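Local coordinates for putative redox protein (Lactobacillus casei, PDB 2QL8) that probably reduces peroxides as a member of the OsmC/Ohr family and is found here as two subunits with bound benzoic acid, at residues Leu54-Ser57 against Thr58-Ala62; Cys121-Ser124 against Lys125-Asn129. All coordinates share one frame; numbering follows the deposited sequence.

Contact 1 lies along the middle of helix 48-70, and contact 2 spans the start and body of the short helix 122-127, which comes later in the chain; their centres are about 11 Å apart. The two helices touch directly. Cys59 SG packs 3.4 Å from Cys121 SG, too far for a disulfide, and Ser55 OG, bonded to Pro48 O of the second subunit, lies 3.6 Å from Val123 CG2. A facing pair of cysteines, one on a helix and one just before another, is consistent with the redox site of OsmC/Ohr proteins. Ala62 and Pro122, one from each contact, help line a benzoic acid pocket, and both contacts reach the second subunit, placing this region at the dimer interface.

Contact 1 of 2, residues Leu54-Ser57 against Thr58-Ala62; sequences LSLS and TCLEA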
loop_
_atom_site.group_PDB
_atom_site.type_symbol
_atom_site.label_atom_id
_atom_site.label_comp_id
_atom_site.label_asym_id
_atom_site.label_seq_id
_atom_site.Cartn_x
_atom_site.Cartn_y
_atom_site.Cartn_z
ATOM N N LEU A 54 5.577 2.117 -3.337
ATOM C CA LEU A 54 5.838 1.091 -4.344
ATOM C C LEU A 54 4.532 0.530 -4.917
ATOM O O LEU A 54 4.410 0.321 -6.128
ATOM C CB LEU A 54 6.723 -0.048 -3.789
ATOM C CG LEU A 54 8.186 0.303 -3.420
ATOM C CD1 LEU A 54 8.840 -0.785 -2.539
ATOM C CD2 LEU A 54 9.017 0.578 -4.711
ATOM N N SER A 55 3.566 0.291 -4.043
ATOM C CA SER A 55 2.254 -0.186 -4.490
ATOM C C SER A 55 1.564 0.815 -5.437
ATOM O O SER A 55 1.125 0.455 -6.563
ATOM C CB SER A 55 1.337 -0.476 -3.293
ATOM O OG SER A 55 0.037 -0.874 -3.719
ATOM N N LEU A 56 1.417 2.053 -4.985
ATOM C CA LEU A 56 0.701 3.079 -5.762
ATOM C C LEU A 56 1.422 3.430 -7.062
ATOM O O LEU A 56 0.799 3.548 -8.107
ATOM C CB LEU A 56 0.451 4.319 -4.921
ATOM C CG LEU A 56 -0.296 5.475 -5.605
ATOM C CD1 LEU A 56 -1.688 5.044 -6.121
ATOM C CD2 LEU A 56 -0.380 6.677 -4.683
ATOM N N SER A 57 2.728 3.645 -6.989
ATOM C CA SER A 57 3.487 3.957 -8.212
ATOM C C SER A 57 3.308 2.856 -9.255
ATOM O O SER A 57 3.120 3.135 -10.451
ATOM C CB SER A 57 4.977 4.236 -7.883
ATOM O OG SER A 57 5.659 3.084 -7.378
ATOM N N THR A 58 3.379 1.590 -8.814
ATOM C CA THR A 58 3.231 0.455 -9.729
ATOM C C THR A 58 1.831 0.385 -10.302
ATOM O O THR A 58 1.661 0.124 -11.511
ATOM C CB THR A 58 3.655 -0.862 -9.033
ATOM O OG1 THR A 58 5.026 -0.742 -8.624
ATOM C CG2 THR A 58 3.487 -2.076 -9.932
ATOM N N CYS A 59 0.832 0.601 -9.440
ATOM C CA CYS A 59 -0.547 0.535 -9.902
ATOM C C CYS A 59 -0.880 1.673 -10.894
ATOM O O CYS A 59 -1.502 1.446 -11.965
ATOM C CB CYS A 59 -1.518 0.553 -8.733
ATOM S SG CYS A 59 -3.157 -0.057 -9.112
ATOM N N LEU A 60 -0.427 2.877 -10.566
ATOM C CA LEU A 60 -0.641 4.003 -11.442
ATOM C C LEU A 60 0.039 3.778 -12.791
ATOM O O LEU A 60 -0.535 4.058 -13.855
ATOM C CB LEU A 60 -0.170 5.310 -10.815
ATOM C CG LEU A 60 -1.125 5.984 -9.826
ATOM C CD1 LEU A 60 -0.358 7.076 -8.982
ATOM C CD2 LEU A 60 -2.419 6.518 -10.471
ATOM N N GLU A 61 1.274 3.271 -12.735
ATOM C CA GLU A 61 2.060 3.037 -13.938
ATOM C C GLU A 61 1.380 1.968 -14.827
ATOM O O GLU A 61 1.313 2.112 -16.060
ATOM C CB GLU A 61 3.498 2.668 -13.570
ATOM C CG GLU A 61 4.434 2.397 -14.792
ATOM C CD GLU A 61 4.888 3.646 -15.524
ATOM O OE1 GLU A 61 4.245 4.717 -15.386
ATOM O OE2 GLU A 61 5.917 3.496 -16.265
ATOM N N ALA A 62 0.873 0.897 -14.210
ATOM C CA ALA A 62 0.133 -0.160 -14.942
ATOM C C ALA A 62 -1.116 0.409 -15.580
ATOM O O ALA A 62 -1.479 0.083 -16.726
ATOM C CB ALA A 62 -0.231 -1.337 -14.027
#
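Thr58 folds its hydroxyl back onto the preceding turn of helix 48-70, where OG1 donates to Leu54 O at 2.8 Å. With OG1 anti to the carbonyl carbon (chi1 -60°), the oxygen lies beside its own backbone N, which sends a second hydrogen bond to the same acceptor, Thr58 N to Leu54 O at 3.1 Å. The amide is the more poorly aligned of the two donors, 37° out of the carbonyl plane, while the hydroxyl lies nearer that plane. OG1 also bonds Asn18 ND2 of the second subunit. A valine here would probably leave Leu54 O with the amide as its sole donor within this turn and deprive Asn18 of the second subunit of its mate.

On another face of the helix, Leu60 sits one turn on from Leu56 and can be followed outward from its base. CB sits 3.4 Å from Leu56 O, the carbonyl that takes the Leu60 amide at 2.8 Å. CG, thrown back beside the backbone N (chi1 -81°), stays 3.5 Å from Leu56 O. CD1 then meets the partner leucine, 3.7 Å from Leu56 CG and 3.8 Å from Leu56 CD1; the two side chains lie at a slant to one another. The other methyl, CD2, turns to Cys121.

This leucine pair packs inward on the sheet, against Val79 and Val81 of strand 77-88 and Tyr133 of strand 133-137. Cys59 and Ser55 meet helix 122-127, and Ser55, with Leu54 and Thr58, also packs against the second subunit.

Contact 2 of 2, residues Cys121-Ser124 against Lys125-Asn129; sequences CPVS and KLLKN
Lys125 N donates to Cys121 O over 2.9 Å at an N-H...O angle of 159°, the shortest of the hydrogen bonds between Cys121-Ser124 and Lys125-Asn129. The lysine side chain begins over the same carbonyl: CG stands anti to its own carbonyl carbon (chi1 -69°), which brings it within 3.4 Å of Cys121 O. Beyond CG the chain runs out extended, and NZ is held by Tyr92 O of the second subunit.

The next amide continues the helical pattern, Leu126 N meeting Pro122 O at 3.1 Å. Together these bonds define the first turn of helix 122-127, and Cys121 is its N-cap. The evidence is a side-chain bond: Ser124 N points at Cys121 SG at 3.4 Å with an angle of 165°, so the sulfur accepts from a first-turn amide, which lies too early to bond a carbonyl of its own helix. Pro122 suits the first helical position, since it has no amide hydrogen to satisfy there.

Towards the other end the geometry slackens. Leu127 N is shared between Val123 O at 3.2 Å and, in a weak bond, Ser124 O at 3.1 Å, a mixture of four-residue and three-residue spacing. The Leu127 side chain leans back over this turn, with CG 3.4 Å from Val123 O, while its CD1 makes a looser apolar contact with Val123 CG1 at 4.2 Å. Val123 and Pro122 pack on Phe94 of the second subunit. Leu127 meets Leu126 of that subunit, and Leu126 of this chain rests on Leu52 of the second subunit.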
loop_
_atom_site.group_PDB
_atom_site.type_symbol
_atom_site.label_atom_id
_atom_site.label_comp_id
_atom_site.label_asym_id
_atom_site.label_seq_id
_atom_site.Cartn_x
_atom_site.Cartn_y
_atom_site.Cartn_z
ATOM N N CYS A 121 -7.184 3.681 -11.417
ATOM C CA CYS A 121 -6.192 2.946 -10.644
ATOM C C CYS A 121 -6.790 2.455 -9.315
ATOM O O CYS A 121 -7.291 3.268 -8.530
ATOM C CB CYS A 121 -5.001 3.865 -10.381
ATOM S SG CYS A 121 -3.837 3.313 -9.096
ATOM N N PRO A 122 -6.803 1.118 -9.090
ATOM C CA PRO A 122 -7.366 0.647 -7.802
ATOM C C PRO A 122 -6.814 1.276 -6.526
ATOM O O PRO A 122 -7.584 1.542 -5.606
ATOM C CB PRO A 122 -7.138 -0.860 -7.873
ATOM C CG PRO A 122 -7.247 -1.156 -9.367
ATOM C CD PRO A 122 -6.557 -0.007 -10.039
ATOM N N VAL A 123 -5.513 1.483 -6.464
ATOM C CA VAL A 123 -4.935 2.010 -5.216
ATOM C C VAL A 123 -5.350 3.485 -5.066
ATOM O O VAL A 123 -5.681 3.940 -3.982
ATOM C CB VAL A 123 -3.408 1.787 -5.106
ATOM C CG1 VAL A 123 -2.874 2.381 -3.765
ATOM C CG2 VAL A 123 -3.048 0.275 -5.230
ATOM N N SER A 124 -5.343 4.213 -6.184
ATOM C CA SER A 124 -5.793 5.577 -6.188
ATOM C C SER A 124 -7.249 5.672 -5.676
ATOM O O SER A 124 -7.586 6.528 -4.857
ATOM C CB SER A 124 -5.577 6.128 -7.603
ATOM O OG SER A 124 -5.905 7.491 -7.740
ATOM N N LYS A 125 -8.100 4.750 -6.145
ATOM C CA LYS A 125 -9.478 4.738 -5.696
ATOM C C LYS A 125 -9.582 4.475 -4.177
ATOM O O LYS A 125 -10.420 5.067 -3.498
ATOM C CB LYS A 125 -10.283 3.690 -6.459
ATOM C CG LYS A 125 -10.520 3.992 -7.896
ATOM C CD LYS A 125 -11.386 2.771 -8.438
ATOM C CE LYS A 125 -11.393 2.632 -9.816
ATOM N NZ LYS A 125 -12.347 1.589 -10.190
ATOM N N LEU A 126 -8.731 3.586 -3.630
ATOM C CA LEU A 126 -8.765 3.315 -2.183
ATOM C C LEU A 126 -8.409 4.564 -1.381
ATOM O O LEU A 126 -8.899 4.709 -0.283
ATOM C CB LEU A 126 -7.769 2.221 -1.812
ATOM C CG LEU A 126 -8.130 0.802 -2.283
ATOM C CD1 LEU A 126 -6.969 -0.173 -1.916
ATOM C CD2 LEU A 126 -9.481 0.292 -1.781
ATOM N N LEU A 127 -7.561 5.437 -1.928
ATOM C CA LEU A 127 -7.073 6.629 -1.214
ATOM C C LEU A 127 -7.902 7.885 -1.477
ATOM O O LEU A 127 -7.713 8.901 -0.790
ATOM C CB LEU A 127 -5.631 6.905 -1.615
ATOM C CG LEU A 127 -4.580 5.818 -1.389
ATOM C CD1 LEU A 127 -3.177 6.194 -1.946
ATOM C CD2 LEU A 127 -4.545 5.462 0.114
ATOM N N LYS A 128 -8.835 7.812 -2.426
ATOM C CA LYS A 128 -9.595 8.989 -2.883
ATOM C C LYS A 128 -10.209 9.794 -1.740
ATOM O O LYS A 128 -10.122 11.028 -1.734
ATOM C CB LYS A 128 -10.751 8.531 -3.811
ATOM C CG LYS A 128 -11.580 9.679 -4.410
ATOM C CD LYS A 128 -12.732 9.152 -5.261
ATOM C CE LYS A 128 -13.462 10.291 -6.052
ATOM N NZ LYS A 128 -14.150 9.794 -7.316
ATOM N N ASN A 129 -10.850 9.105 -0.811
ATOM C CA ASN A 129 -11.605 9.720 0.265
ATOM C C ASN A 129 -10.819 9.873 1.578
ATOM O O ASN A 129 -11.414 10.145 2.629
ATOM C CB ASN A 129 -12.859 8.901 0.559
ATOM C CG ASN A 129 -13.812 8.854 -0.586
ATOM O OD1 ASN A 129 -13.989 9.828 -1.309
ATOM N ND2 ASN A 129 -14.482 7.714 -0.731
#